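Local coordinates for chlorella virus DNA ligase-adenylate (Chlorella virus, PDB 1FVI), which probably seals nicks in duplex DNA at the expense of ATP, working through a covalent enzyme-AMP intermediate, at residues Ala72-Gln75 with Asp76-Ala80; Arg111-Asp114 with Met115-Tyr118. The protein carries 1 engineered substitution. One frame throughout, in Å; residues are numbered along the deposited sequence.

Interaction 1 of 2, residues Ala72-Gln75 with Asp76-Ala80; sequences ATFQ and DTTSA
D76 folds back onto T73 to make a capping box, the reciprocal arrangement in which an N-cap residue and the residue three places on close off the start of a helix, here 74-82. The two backbone halves of the box are both weak: D76 N donates to T73 OG1 and T73 N to D76 OD2, each at 3.4 Å. D76 N also donates weakly to T73 O. The link between the two side chains is much shorter, since T73 OG1 donates to D76 OD2 over 2.6 Å and meets the carboxylate from above its plane. T73 makes this possible by setting its hydroxyl between its own N and carbonyl carbon (chi1 60°). A carboxylate at this end of a helix would also be favoured by the helix dipole. On its flank, the methyl of A72 lies 4.0 Å from D76 CB.

Q75 packs its CB and CG against the D76 amide, CB lying 3.3 Å from D76 N, and Q75 O accepts weakly from S79 N. F74 O is held by two donors of T78, which come from opposite faces of the carbonyl plane: the amide N at 2.9 Å and the hydroxyl OG1 at 2.7 Å. T77 is buried, its side chain against I30 of strand 30-34, and its hydroxyl accepts from I69 N. That hydroxyl, T77 OG1, also donates to a water at 2.7 Å, which in turn donates to A72 O. F74 swings its ring anti to its backbone N (chi1 -179°), which puts T78 OG1 above the ring centre, 3.5 Å from its plane.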
loop_
_atom_site.group_PDB
_atom_site.type_symbol
_atom_site.label_atom_id
_atom_site.label_comp_id
_atom_site.label_asym_id
_atom_site.label_seq_id
_atom_site.Cartn_x
_atom_site.Cartn_y
_atom_site.Cartn_z
ATOM N N ALA A 72 4.371 -0.536 -11.829
ATOM C CA ALA A 72 5.585 0.166 -12.222
ATOM C C ALA A 72 6.439 0.496 -11.006
ATOM O O ALA A 72 6.004 0.328 -9.857
ATOM C CB ALA A 72 5.230 1.447 -12.967
ATOM N N THR A 73 7.651 0.980 -11.266
ATOM C CA THR A 73 8.556 1.353 -10.187
ATOM C C THR A 73 8.231 2.758 -9.691
ATOM O O THR A 73 7.578 3.539 -10.397
ATOM C CB THR A 73 10.032 1.325 -10.623
ATOM O OG1 THR A 73 10.239 2.248 -11.701
ATOM C CG2 THR A 73 10.446 -0.096 -11.035
ATOM N N PHE A 74 8.711 3.079 -8.489
ATOM C CA PHE A 74 8.481 4.386 -7.889
ATOM C C PHE A 74 9.047 5.512 -8.740
ATOM O O PHE A 74 8.453 6.593 -8.819
ATOM C CB PHE A 74 9.074 4.462 -6.482
ATOM C CG PHE A 74 8.847 5.785 -5.810
ATOM C CD1 PHE A 74 7.554 6.201 -5.486
ATOM C CD2 PHE A 74 9.917 6.628 -5.526
ATOM C CE1 PHE A 74 7.330 7.437 -4.890
ATOM C CE2 PHE A 74 9.704 7.883 -4.921
ATOM C CZ PHE A 74 8.412 8.281 -4.606
ATOM N N GLN A 75 10.191 5.260 -9.372
ATOM C CA GLN A 75 10.818 6.267 -10.222
ATOM C C GLN A 75 10.012 6.509 -11.499
ATOM O O GLN A 75 10.057 7.595 -12.077
ATOM C CB GLN A 75 12.275 5.896 -10.536
ATOM C CG GLN A 75 12.484 4.490 -11.085
ATOM C CD GLN A 75 13.960 4.122 -11.230
ATOM O OE1 GLN A 75 14.794 4.506 -10.408
ATOM N NE2 GLN A 75 14.282 3.365 -12.275
ATOM N N ASP A 76 9.260 5.505 -11.926
ATOM C CA ASP A 76 8.445 5.648 -13.122
ATOM C C ASP A 76 7.242 6.500 -12.770
ATOM O O ASP A 76 6.948 7.490 -13.440
ATOM C CB ASP A 76 8.006 4.278 -13.632
ATOM C CG ASP A 76 9.158 3.483 -14.233
ATOM O OD1 ASP A 76 10.075 4.103 -14.835
ATOM O OD2 ASP A 76 9.133 2.234 -14.107
ATOM N N THR A 77 6.573 6.112 -11.686
ATOM C CA THR A 77 5.412 6.825 -11.174
ATOM C C THR A 77 5.786 8.295 -10.956
ATOM O O THR A 77 5.085 9.189 -11.407
ATOM C CB THR A 77 4.950 6.217 -9.822
ATOM O OG1 THR A 77 4.432 4.898 -10.032
ATOM C CG2 THR A 77 3.875 7.088 -9.167
ATOM N N THR A 78 6.919 8.528 -10.297
ATOM C CA THR A 78 7.394 9.876 -10.009
ATOM C C THR A 78 7.518 10.773 -11.236
ATOM O O THR A 78 7.109 11.926 -11.201
ATOM C CB THR A 78 8.753 9.842 -9.294
ATOM O OG1 THR A 78 8.627 9.127 -8.059
ATOM C CG2 THR A 78 9.239 11.255 -9.019
ATOM N N SER A 79 8.072 10.235 -12.318
ATOM C CA SER A 79 8.261 10.995 -13.542
ATOM C C SER A 79 6.971 11.187 -14.319
ATOM O O SER A 79 6.817 12.176 -15.028
ATOM C CB SER A 79 9.314 10.333 -14.430
ATOM O OG SER A 79 9.032 8.955 -14.597
ATOM N N ALA A 80 6.044 10.245 -14.212
ATOM C CA ALA A 80 4.771 10.380 -14.917
ATOM C C ALA A 80 3.910 11.473 -14.261
ATOM O O ALA A 80 3.338 12.322 -14.940
ATOM C CB ALA A 80 4.031 9.046 -14.921
HETATM O O HOH W 1 4.188 2.441 -9.049
#

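Interaction 2 of 2, residues Arg111-Asp114 with Met115-Tyr118; sequences RVED and MKNY
V112 O accepts from K116 N at 2.9 Å, one rung of a regular ladder that runs through helix 108-121. N117 N to E113 O and Y118 N to D114 O repeat the bond one and two residues on, while M115 N to R111 O is slightly longer at 3.1 Å. Around this backbone, the side chains divide by environment. On the outer side E113 and K116 make a long salt bridge, with OE2 of E113 4.0 Å from NZ of K116. Both chains bend to meet: E113 turns at its second torsion (chi2 63°) and K116 at its third (chi3 65°), so that K116 CD approaches the same oxygen, E113 OE2, as closely as 3.8 Å. A water joins the pair as well, donating to E113 OE2 and accepting from K116 NZ at 3.0 Å; the ion pair is therefore partly solvent-mediated and probably modest in strength.

V112 and M115 supply an apolar patch. They lie alongside one another and point the same way, the methyl CE of M115 resting 4.1 Å from CG1 of V112. M115 is extended through its first two torsions and turns only at the last (chi3 68°), which carries that methyl back to the valine. M115 and Y118 also pack on W96 of strand 92-99. Among the charged neighbours, R111 bridges to D98 and its NH1 donates to the backbone oxygen of K106, while D114 makes a salt bridge with the K106 side chain. The arrangement is that of an amphipathic crossover helix, lying against its sheet in the beta-alpha-beta unit of strand 92-99, helix 108-121 and strand 131-135.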
loop_
_atom_site.group_PDB
_atom_site.type_symbol
_atom_site.label_atom_id
_atom_site.label_comp_id
_atom_site.label_asym_id
_atom_site.label_seq_id
_atom_site.Cartn_x
_atom_site.Cartn_y
_atom_site.Cartn_z
ATOM N N ARG A 111 -15.115 10.853 8.334
ATOM C CA ARG A 111 -14.687 11.360 7.032
ATOM C C ARG A 111 -14.631 10.173 6.062
ATOM O O ARG A 111 -14.948 10.313 4.894
ATOM C CB ARG A 111 -13.319 12.055 7.132
ATOM C CG ARG A 111 -13.294 13.232 8.127
ATOM C CD ARG A 111 -12.081 14.144 7.956
ATOM N NE ARG A 111 -10.804 13.439 8.004
ATOM C CZ ARG A 111 -10.119 13.173 9.114
ATOM N NH1 ARG A 111 -10.576 13.552 10.298
ATOM N NH2 ARG A 111 -8.974 12.507 9.040
ATOM N N VAL A 112 -14.233 9.004 6.561
ATOM C CA VAL A 112 -14.168 7.804 5.741
ATOM C C VAL A 112 -15.578 7.443 5.279
ATOM O O VAL A 112 -15.775 7.051 4.127
ATOM C CB VAL A 112 -13.552 6.617 6.513
ATOM C CG1 VAL A 112 -13.715 5.320 5.721
ATOM C CG2 VAL A 112 -12.084 6.880 6.778
ATOM N N GLU A 113 -16.553 7.599 6.174
ATOM C CA GLU A 113 -17.947 7.321 5.851
ATOM C C GLU A 113 -18.457 8.304 4.799
ATOM O O GLU A 113 -19.305 7.959 3.980
ATOM C CB GLU A 113 -18.798 7.406 7.108
ATOM C CG GLU A 113 -20.230 6.968 6.904
ATOM C CD GLU A 113 -20.356 5.516 6.499
ATOM O OE1 GLU A 113 -21.345 5.203 5.800
ATOM O OE2 GLU A 113 -19.485 4.691 6.880
ATOM N N ASP A 114 -17.951 9.535 4.840
ATOM C CA ASP A 114 -18.310 10.541 3.842
ATOM C C ASP A 114 -17.839 10.056 2.457
ATOM O O ASP A 114 -18.578 10.139 1.467
ATOM C CB ASP A 114 -17.629 11.885 4.141
ATOM C CG ASP A 114 -18.341 12.694 5.212
ATOM O OD1 ASP A 114 -19.511 12.404 5.552
ATOM O OD2 ASP A 114 -17.717 13.649 5.710
ATOM N N MET A 115 -16.595 9.577 2.397
ATOM C CA MET A 115 -16.005 9.062 1.158
ATOM C C MET A 115 -16.846 7.904 0.663
ATOM O O MET A 115 -17.186 7.839 -0.515
ATOM C CB MET A 115 -14.560 8.584 1.401
ATOM C CG MET A 115 -13.962 7.694 0.284
ATOM S SD MET A 115 -12.182 7.268 0.493
ATOM C CE MET A 115 -12.234 6.186 1.947
ATOM N N LYS A 116 -17.209 7.007 1.575
ATOM C CA LYS A 116 -18.005 5.840 1.215
ATOM C C LYS A 116 -19.339 6.233 0.601
ATOM O O LYS A 116 -19.717 5.712 -0.464
ATOM C CB LYS A 116 -18.231 4.938 2.431
ATOM C CG LYS A 116 -17.002 4.174 2.866
ATOM C CD LYS A 116 -17.297 3.295 4.065
ATOM C CE LYS A 116 -18.301 2.207 3.712
ATOM N NZ LYS A 116 -18.659 1.367 4.887
ATOM N N ASN A 117 -20.020 7.176 1.257
ATOM C CA ASN A 117 -21.314 7.660 0.795
ATOM C C ASN A 117 -21.220 8.393 -0.527
ATOM O O ASN A 117 -22.071 8.207 -1.401
ATOM C CB ASN A 117 -21.992 8.533 1.846
ATOM C CG ASN A 117 -22.589 7.715 2.976
ATOM O OD1 ASN A 117 -22.200 7.861 4.138
ATOM N ND2 ASN A 117 -23.533 6.836 2.639
ATOM N N TYR A 118 -20.161 9.177 -0.703
ATOM C CA TYR A 118 -19.988 9.903 -1.951
ATOM C C TYR A 118 -19.930 8.880 -3.081
ATOM O O TYR A 118 -20.591 9.053 -4.107
ATOM C CB TYR A 118 -18.714 10.758 -1.920
ATOM C CG TYR A 118 -18.514 11.580 -3.160
ATOM C CD1 TYR A 118 -19.009 12.881 -3.241
ATOM C CD2 TYR A 118 -17.864 11.050 -4.271
ATOM C CE1 TYR A 118 -18.864 13.632 -4.400
ATOM C CE2 TYR A 118 -17.711 11.786 -5.435
ATOM C CZ TYR A 118 -18.213 13.077 -5.494
ATOM O OH TYR A 118 -18.054 13.814 -6.639
HETATM O O HOH W 2 -20.584 1.744 7.117
#

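Interactions 1 and 2 occur in series along the chain, and both lie in the ATP-dependent DNA ligase domain. Their centres are about 29 Å apart, and about 19 Å separates their nearest atoms, so neither touches the other. Each belongs to a helix that follows a strand of one mixed sheet: helix 74-82 comes after strand 63-68, and helix 108-121 after strand 92-99, its antiparallel neighbour. Interaction 1 opens its helix, whereas interaction 2 lies within the body of the other. The F74 and R111 side chains lie about 8 Å and about 9 Å from the bound AMP, so both helices pass near the nucleotide pocket while other residues make its direct contacts.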